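Local coordinates for mandelate racemase/muconate lactonizing enzyme-like protein (Rubrobacter xylanophilus DSM 9941, PDB 2QQ6), which is a magnesium-binding enzyme of the mandelate racemase/muconate lactonizing enzyme family that may act as a lyase or isomerase, at the interface of chains A and B. Residues are numbered along the deposited sequence; one frame, centred on the assembly and turned at random. Chains: chain A/B, Mandelate racemase/muconate lactonizing enzyme-like protein.

Contact 1: the interface of chains A and B. Residues chain A 135-137, 218-220, 243, 268; chain B 76, 78-79.
In this enolase-superfamily enzyme of the mandelate racemase type, B:Phe79 carries the side-chain contact, reaching from chain B to the active-site rim of chain A and hiding 108 Å² there, the largest share in this patch. CG stands anti to the carbonyl carbon and beside the backbone N (chi1 -43°), which sends the ring into chain A. The phenyl meets the imidazole of A:His218 edge-to-face, the planes 88° apart, with CZ at its tip 3.3 Å from CD2 of A:His218. A:Ala137 CB approaches the neighbouring rim atom CE1 of B:Phe79 at 3.6 Å and also lies over the centre of the A:His218 ring. On the other flank the carboxylate of the magnesium ligand A:Glu268 crosses the phenyl obliquely, OE2 standing 3.4 Å from CD2 of B:Phe79. A:Glu243 passes more loosely, its extended chain running opposite to the phenylalanine. Across the patch no polar atoms pair, so the fit rests on shape and apolar contact. Because A:His218 lies two residues after the magnesium ligand A:Asp216, the phenyl probably ends near the metal site.

Beside the phenyl, still in the first shell, the methyl CB of A:Ala135 touches the indole of B:Trp76 at CZ2, 3.4 Å away, while A:Ala136 CB lies over one indole face toward its rim. In the second shell, B:Ile78 covers one face of the phenyl with CG2 and points CD1 at the carbonyl O of A:Gly219. The alanine loop is held from within chain A: the guanidinium of A:Arg220, bent at chi2 (-85°), grips A:Ala136 O end-on through NH1 (2.8 Å) and NH2, with the oxygen in the guanidinium plane.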
ATOM      1  N   ALA A 135      -3.158 -10.981 -15.058  1.00 51.87           N
ATOM      2  CA  ALA A 135      -2.665 -10.294 -13.874  1.00 51.54           C
ATOM      3  C   ALA A 135      -3.566 -10.525 -12.668  1.00 52.24           C
ATOM      4  O   ALA A 135      -3.079 -10.717 -11.548  1.00 52.79           O
ATOM      5  CB  ALA A 135      -2.553  -8.806 -14.154  1.00 51.66           C
ATOM      6  N   ALA A 136      -4.878 -10.501 -12.899  1.00 51.44           N
ATOM      7  CA  ALA A 136      -5.842 -10.705 -11.822  1.00 50.87           C
ATOM      8  C   ALA A 136      -6.012 -12.182 -11.484  1.00 50.90           C
ATOM      9  O   ALA A 136      -6.905 -12.552 -10.720  1.00 49.63           O
ATOM     10  CB  ALA A 136      -7.176 -10.099 -12.203  1.00 50.75           C
ATOM     11  N   ALA A 137      -5.141 -13.014 -12.052  1.00 51.57           N
ATOM     12  CA  ALA A 137      -5.166 -14.456 -11.835  1.00 52.32           C
ATOM     13  C   ALA A 137      -6.462 -15.098 -12.358  1.00 52.94           C
ATOM     14  O   ALA A 137      -6.946 -16.093 -11.806  1.00 53.65           O
ATOM     15  CB  ALA A 137      -4.979 -14.761 -10.358  1.00 52.14           C
ATOM     16  N   HIS A 218      -8.150 -17.651  -4.456  1.00 27.47           N
ATOM     17  CA  HIS A 218      -7.796 -16.296  -4.860  1.00 27.72           C
ATOM     18  C   HIS A 218      -8.736 -15.225  -4.327  1.00 28.97           C
ATOM     19  O   HIS A 218      -8.987 -14.219  -4.991  1.00 28.43           O
ATOM     20  CB  HIS A 218      -7.703 -16.207  -6.375  1.00 27.04           C
ATOM     21  CG  HIS A 218      -6.536 -16.951  -6.937  1.00 29.33           C
ATOM     22  ND1 HIS A 218      -6.677 -18.039  -7.771  1.00 29.95           N
ATOM     23  CD2 HIS A 218      -5.206 -16.785  -6.752  1.00 30.19           C
ATOM     24  CE1 HIS A 218      -5.482 -18.511  -8.076  1.00 31.04           C
ATOM     25  NE2 HIS A 218      -4.572 -17.768  -7.471  1.00 31.07           N
ATOM     26  N   GLY A 219      -9.234 -15.452  -3.114  1.00 29.73           N
ATOM     27  CA  GLY A 219     -10.139 -14.517  -2.468  1.00 29.85           C
ATOM     28  C   GLY A 219     -11.118 -13.813  -3.379  1.00 29.75           C
ATOM     29  O   GLY A 219     -11.033 -12.599  -3.547  1.00 30.56           O
ATOM     30  N   ARG A 220     -12.057 -14.559  -3.956  1.00 29.46           N
ATOM     31  CA  ARG A 220     -13.036 -13.955  -4.852  1.00 29.22           C
ATOM     32  C   ARG A 220     -14.451 -13.988  -4.291  1.00 30.13           C
ATOM     33  O   ARG A 220     -15.275 -13.136  -4.616  1.00 30.73           O
ATOM     34  CB  ARG A 220     -13.070 -14.684  -6.204  1.00 27.18           C
ATOM     35  CG  ARG A 220     -11.741 -15.132  -6.778  1.00 26.73           C
ATOM     36  CD  ARG A 220     -11.029 -14.055  -7.565  1.00 24.73           C
ATOM     37  NE  ARG A 220      -9.862 -14.609  -8.248  1.00 25.14           N
ATOM     38  CZ  ARG A 220      -9.005 -13.891  -8.969  1.00 25.06           C
ATOM     39  NH1 ARG A 220      -9.185 -12.585  -9.099  1.00 25.40           N
ATOM     40  NH2 ARG A 220      -7.969 -14.477  -9.563  1.00 22.34           N
ATOM     41  N   GLU A 243      -7.123 -18.278   0.962  1.00 37.08           N
ATOM     42  CA  GLU A 243      -7.964 -17.088   0.779  1.00 39.20           C
ATOM     43  C   GLU A 243      -9.374 -17.315   0.268  1.00 37.45           C
ATOM     44  O   GLU A 243      -9.688 -16.925  -0.850  1.00 38.27           O
ATOM     45  CB  GLU A 243      -7.302 -16.111  -0.197  1.00 43.04           C
ATOM     46  CG  GLU A 243      -5.936 -15.575   0.190  1.00 48.48           C
ATOM     47  CD  GLU A 243      -5.368 -14.647  -0.888  1.00 51.83           C
ATOM     48  OE1 GLU A 243      -5.032 -15.140  -2.000  1.00 52.98           O
ATOM     49  OE2 GLU A 243      -5.273 -13.426  -0.622  1.00 52.61           O
ATOM     50  N   GLU A 268      -0.479 -13.925   1.807  1.00 29.44           N
ATOM     51  CA  GLU A 268       0.031 -13.460   0.524  1.00 31.34           C
ATOM     52  C   GLU A 268      -0.257 -11.991   0.241  1.00 30.83           C
ATOM     53  O   GLU A 268       0.526 -11.316  -0.426  1.00 30.15           O
ATOM     54  CB  GLU A 268      -0.540 -14.376  -0.572  1.00 35.25           C
ATOM     55  CG  GLU A 268      -0.993 -13.734  -1.864  1.00 39.14           C
ATOM     56  CD  GLU A 268      -1.552 -14.770  -2.834  1.00 41.01           C
ATOM     57  OE1 GLU A 268      -2.469 -15.531  -2.453  1.00 41.32           O
ATOM     58  OE2 GLU A 268      -1.072 -14.827  -3.982  1.00 42.30           O
TER
ATOM     59  N   TRP B  76      -8.673  -5.370  -9.869  1.00 31.97           N
ATOM     60  CA  TRP B  76      -7.713  -5.784 -10.880  1.00 33.37           C
ATOM     61  C   TRP B  76      -6.343  -5.929 -10.255  1.00 34.26           C
ATOM     62  O   TRP B  76      -5.522  -6.732 -10.708  1.00 33.98           O
ATOM     63  CB  TRP B  76      -7.658  -4.781 -12.037  1.00 34.66           C
ATOM     64  CG  TRP B  76      -6.620  -5.167 -13.071  1.00 36.57           C
ATOM     65  CD1 TRP B  76      -5.364  -4.649 -13.196  1.00 36.23           C
ATOM     66  CD2 TRP B  76      -6.702  -6.249 -14.016  1.00 36.61           C
ATOM     67  NE1 TRP B  76      -4.657  -5.344 -14.144  1.00 38.16           N
ATOM     68  CE2 TRP B  76      -5.450  -6.332 -14.664  1.00 37.24           C
ATOM     69  CE3 TRP B  76      -7.710  -7.162 -14.371  1.00 37.69           C
ATOM     70  CZ2 TRP B  76      -5.171  -7.295 -15.648  1.00 37.41           C
ATOM     71  CZ3 TRP B  76      -7.435  -8.121 -15.351  1.00 38.06           C
ATOM     72  CH2 TRP B  76      -6.174  -8.178 -15.975  1.00 38.58           C
ATOM     73  N   ILE B  78      -5.651  -7.033  -7.085  1.00 37.65           N
ATOM     74  CA  ILE B  78      -5.598  -7.877  -5.900  1.00 38.24           C
ATOM     75  C   ILE B  78      -4.205  -8.316  -5.527  1.00 38.51           C
ATOM     76  O   ILE B  78      -3.772  -8.080  -4.412  1.00 40.55           O
ATOM     77  CB  ILE B  78      -6.478  -9.143  -6.004  1.00 39.08           C
ATOM     78  CG1 ILE B  78      -7.835  -8.881  -5.345  1.00 41.99           C
ATOM     79  CG2 ILE B  78      -5.845 -10.295  -5.244  1.00 39.45           C
ATOM     80  CD1 ILE B  78      -8.575 -10.147  -4.868  1.00 39.61           C
ATOM     81  N   PHE B  79      -3.495  -8.951  -6.451  1.00 38.68           N
ATOM     82  CA  PHE B  79      -2.155  -9.426  -6.148  1.00 39.01           C
ATOM     83  C   PHE B  79      -1.060  -8.472  -6.591  1.00 40.04           C
ATOM     84  O   PHE B  79       0.094  -8.887  -6.745  1.00 40.75           O
ATOM     85  CB  PHE B  79      -1.893 -10.787  -6.795  1.00 39.26           C
ATOM     86  CG  PHE B  79      -3.033 -11.746  -6.683  1.00 39.25           C
ATOM     87  CD1 PHE B  79      -4.051 -11.746  -7.631  1.00 40.32           C
ATOM     88  CD2 PHE B  79      -3.103 -12.639  -5.626  1.00 39.15           C
ATOM     89  CE1 PHE B  79      -5.130 -12.624  -7.524  1.00 39.63           C
ATOM     90  CE2 PHE B  79      -4.177 -13.521  -5.511  1.00 40.21           C
ATOM     91  CZ  PHE B  79      -5.192 -13.511  -6.463  1.00 38.94           C
TER

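Contact 2: the interface of chains A and B. Residues chain A 43, 45-46, 49-50; chain B 43, 45-46, 49-50.
Helix 44-52 of chain A and helix 44-53 of chain B pack about the two-fold axis, each setting its alanine against the partner's histidine; this helix-helix contact probably helps hold the deposited dimer of the mandelate racemase-like enzyme together. The tight part is the pairing of alanine and imidazole. A:Ala45 CB sits over one face of the B:His49 ring, 3.3 Å from its centroid, offset toward the rim in a CH-pi contact. In the reciprocal pair B:Ala45 CB stands off the plane of the A:His49 ring, displaced beyond its CG-CD2 rim, so the twin is less centred. Both histidines keep CG anti to the carbonyl carbon and beside the backbone N (chi1 -75° in chain A), which sends each ring across the boundary. A:Gly46 and B:Gly46, carrying no side chain, let the backbone come near the opposite histidine: A:Gly46 N is 4.0 Å from B:His49 CB.

Packing is looser where the proline before each helix meets the end of the partner helix. A:Pro43 CG lies 3.9 Å from the backbone CA of B:Ile50, while B:Pro43 CG reaches the carbonyl A:His49 O. The two histidine side chains cross at about a right angle, yet their rings are only moderately tilted to one another, without bonding. Should both carry a proton, they would probably repel. No polar pair bridges the chains.

The rings differ mainly in chi2, 75° in A:His49 and -83° in B:His49, a near half-turn that the resolution may not settle. As modelled, ND1 of A:His49 turns back to its own helix and donates to A:Ala45 O at 3.2 Å, from above the carbonyl plane.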
ATOM      1  N   PRO A  43       3.126  -2.346 -12.079  1.00 49.18           N
ATOM      2  CA  PRO A  43       4.062  -2.218 -13.195  1.00 47.88           C
ATOM      3  C   PRO A  43       5.485  -2.273 -12.671  1.00 47.40           C
ATOM      4  O   PRO A  43       5.761  -1.802 -11.571  1.00 47.55           O
ATOM      5  CB  PRO A  43       3.729  -0.844 -13.760  1.00 48.26           C
ATOM      6  CG  PRO A  43       3.403  -0.070 -12.558  1.00 47.02           C
ATOM      7  CD  PRO A  43       2.455  -1.045 -11.869  1.00 49.64           C
ATOM      8  N   ALA A  45       7.961  -0.692 -13.973  1.00 46.13           N
ATOM      9  CA  ALA A  45       8.431   0.683 -14.025  1.00 44.38           C
ATOM     10  C   ALA A  45       8.210   1.328 -12.664  1.00 43.84           C
ATOM     11  O   ALA A  45       9.060   2.068 -12.164  1.00 42.71           O
ATOM     12  CB  ALA A  45       7.675   1.446 -15.086  1.00 43.90           C
ATOM     13  N   GLY A  46       7.057   1.033 -12.074  1.00 44.01           N
ATOM     14  CA  GLY A  46       6.721   1.569 -10.774  1.00 43.76           C
ATOM     15  C   GLY A  46       7.698   1.180  -9.677  1.00 44.10           C
ATOM     16  O   GLY A  46       8.284   2.059  -9.041  1.00 44.76           O
ATOM     17  N   HIS A  49      11.190   3.049 -10.068  1.00 45.97           N
ATOM     18  CA  HIS A  49      11.269   4.410  -9.571  1.00 48.18           C
ATOM     19  C   HIS A  49      11.078   4.518  -8.059  1.00 47.77           C
ATOM     20  O   HIS A  49      11.499   5.500  -7.444  1.00 49.35           O
ATOM     21  CB  HIS A  49      10.259   5.298 -10.297  1.00 50.74           C
ATOM     22  CG  HIS A  49      10.673   5.656 -11.690  1.00 54.21           C
ATOM     23  ND1 HIS A  49      10.618   4.761 -12.737  1.00 55.97           N
ATOM     24  CD2 HIS A  49      11.182   6.802 -12.202  1.00 55.39           C
ATOM     25  CE1 HIS A  49      11.071   5.341 -13.834  1.00 56.17           C
ATOM     26  NE2 HIS A  49      11.421   6.580 -13.536  1.00 55.79           N
ATOM     27  N   ILE A  50      10.448   3.524  -7.448  1.00 45.25           N
ATOM     28  CA  ILE A  50      10.273   3.577  -6.011  1.00 43.35           C
ATOM     29  C   ILE A  50      11.609   3.221  -5.377  1.00 42.72           C
ATOM     30  O   ILE A  50      12.094   3.898  -4.463  1.00 41.80           O
ATOM     31  CB  ILE A  50       9.216   2.586  -5.551  1.00 43.11           C
ATOM     32  CG1 ILE A  50       7.872   2.951  -6.174  1.00 42.16           C
ATOM     33  CG2 ILE A  50       9.123   2.602  -4.038  1.00 42.77           C
ATOM     34  CD1 ILE A  50       6.774   1.994  -5.831  1.00 40.78           C
TER
ATOM     35  N   PRO B  43       7.773   8.775  -5.498  1.00 44.30           N
ATOM     36  CA  PRO B  43       8.171   9.518  -6.691  1.00 43.35           C
ATOM     37  C   PRO B  43       6.998   9.602  -7.654  1.00 43.48           C
ATOM     38  O   PRO B  43       6.440   8.580  -8.057  1.00 43.25           O
ATOM     39  CB  PRO B  43       9.320   8.688  -7.237  1.00 43.32           C
ATOM     40  CG  PRO B  43       8.902   7.301  -6.883  1.00 43.05           C
ATOM     41  CD  PRO B  43       8.457   7.467  -5.463  1.00 43.59           C
ATOM     42  N   ALA B  45       6.806   9.671 -10.425  1.00 43.10           N
ATOM     43  CA  ALA B  45       7.039   8.787 -11.567  1.00 44.26           C
ATOM     44  C   ALA B  45       6.334   7.459 -11.355  1.00 45.68           C
ATOM     45  O   ALA B  45       5.751   6.895 -12.292  1.00 46.94           O
ATOM     46  CB  ALA B  45       8.525   8.555 -11.757  1.00 44.11           C
ATOM     47  N   GLY B  46       6.403   6.961 -10.120  1.00 45.71           N
ATOM     48  CA  GLY B  46       5.750   5.709  -9.780  1.00 44.24           C
ATOM     49  C   GLY B  46       4.255   5.878  -9.939  1.00 43.53           C
ATOM     50  O   GLY B  46       3.614   5.110 -10.650  1.00 43.09           O
ATOM     51  N   HIS B  49       3.455   5.827 -13.627  1.00 45.51           N
ATOM     52  CA  HIS B  49       3.448   4.513 -14.250  1.00 47.03           C
ATOM     53  C   HIS B  49       2.249   3.671 -13.849  1.00 46.15           C
ATOM     54  O   HIS B  49       1.604   3.058 -14.701  1.00 46.86           O
ATOM     55  CB  HIS B  49       4.740   3.781 -13.908  1.00 50.21           C
ATOM     56  CG  HIS B  49       5.922   4.261 -14.688  1.00 53.35           C
ATOM     57  ND1 HIS B  49       6.197   3.820 -15.965  1.00 54.06           N
ATOM     58  CD2 HIS B  49       6.886   5.161 -14.384  1.00 54.60           C
ATOM     59  CE1 HIS B  49       7.280   4.427 -16.414  1.00 55.00           C
ATOM     60  NE2 HIS B  49       7.718   5.246 -15.475  1.00 55.43           N
ATOM     61  N   ILE B  50       1.958   3.630 -12.553  1.00 44.61           N
ATOM     62  CA  ILE B  50       0.824   2.862 -12.051  1.00 43.04           C
ATOM     63  C   ILE B  50      -0.409   3.289 -12.825  1.00 42.34           C
ATOM     64  O   ILE B  50      -1.125   2.462 -13.385  1.00 41.95           O
ATOM     65  CB  ILE B  50       0.586   3.132 -10.549  1.00 43.00           C
ATOM     66  CG1 ILE B  50       1.806   2.678  -9.746  1.00 40.45           C
ATOM     67  CG2 ILE B  50      -0.682   2.419 -10.082  1.00 40.73           C
ATOM     68  CD1 ILE B  50       1.767   3.105  -8.311  1.00 39.86           C
TER

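About 21 Å separates the centres of contact 1 and contact 2, which share no residue. Every residue of contact 2 and the chain B side of contact 1 belong to the N-terminal family region, whereas contact 1 sets that region against active-site loops of the other chain. Contact 2 joins equivalent segments across the two-fold axis; contact 1 recurs on the other side of it with the chains exchanged. If the deposited dimer is the biological one, the central helix packing would help hold the chains in register, so that each lends a phenylalanine to its neighbour's active site.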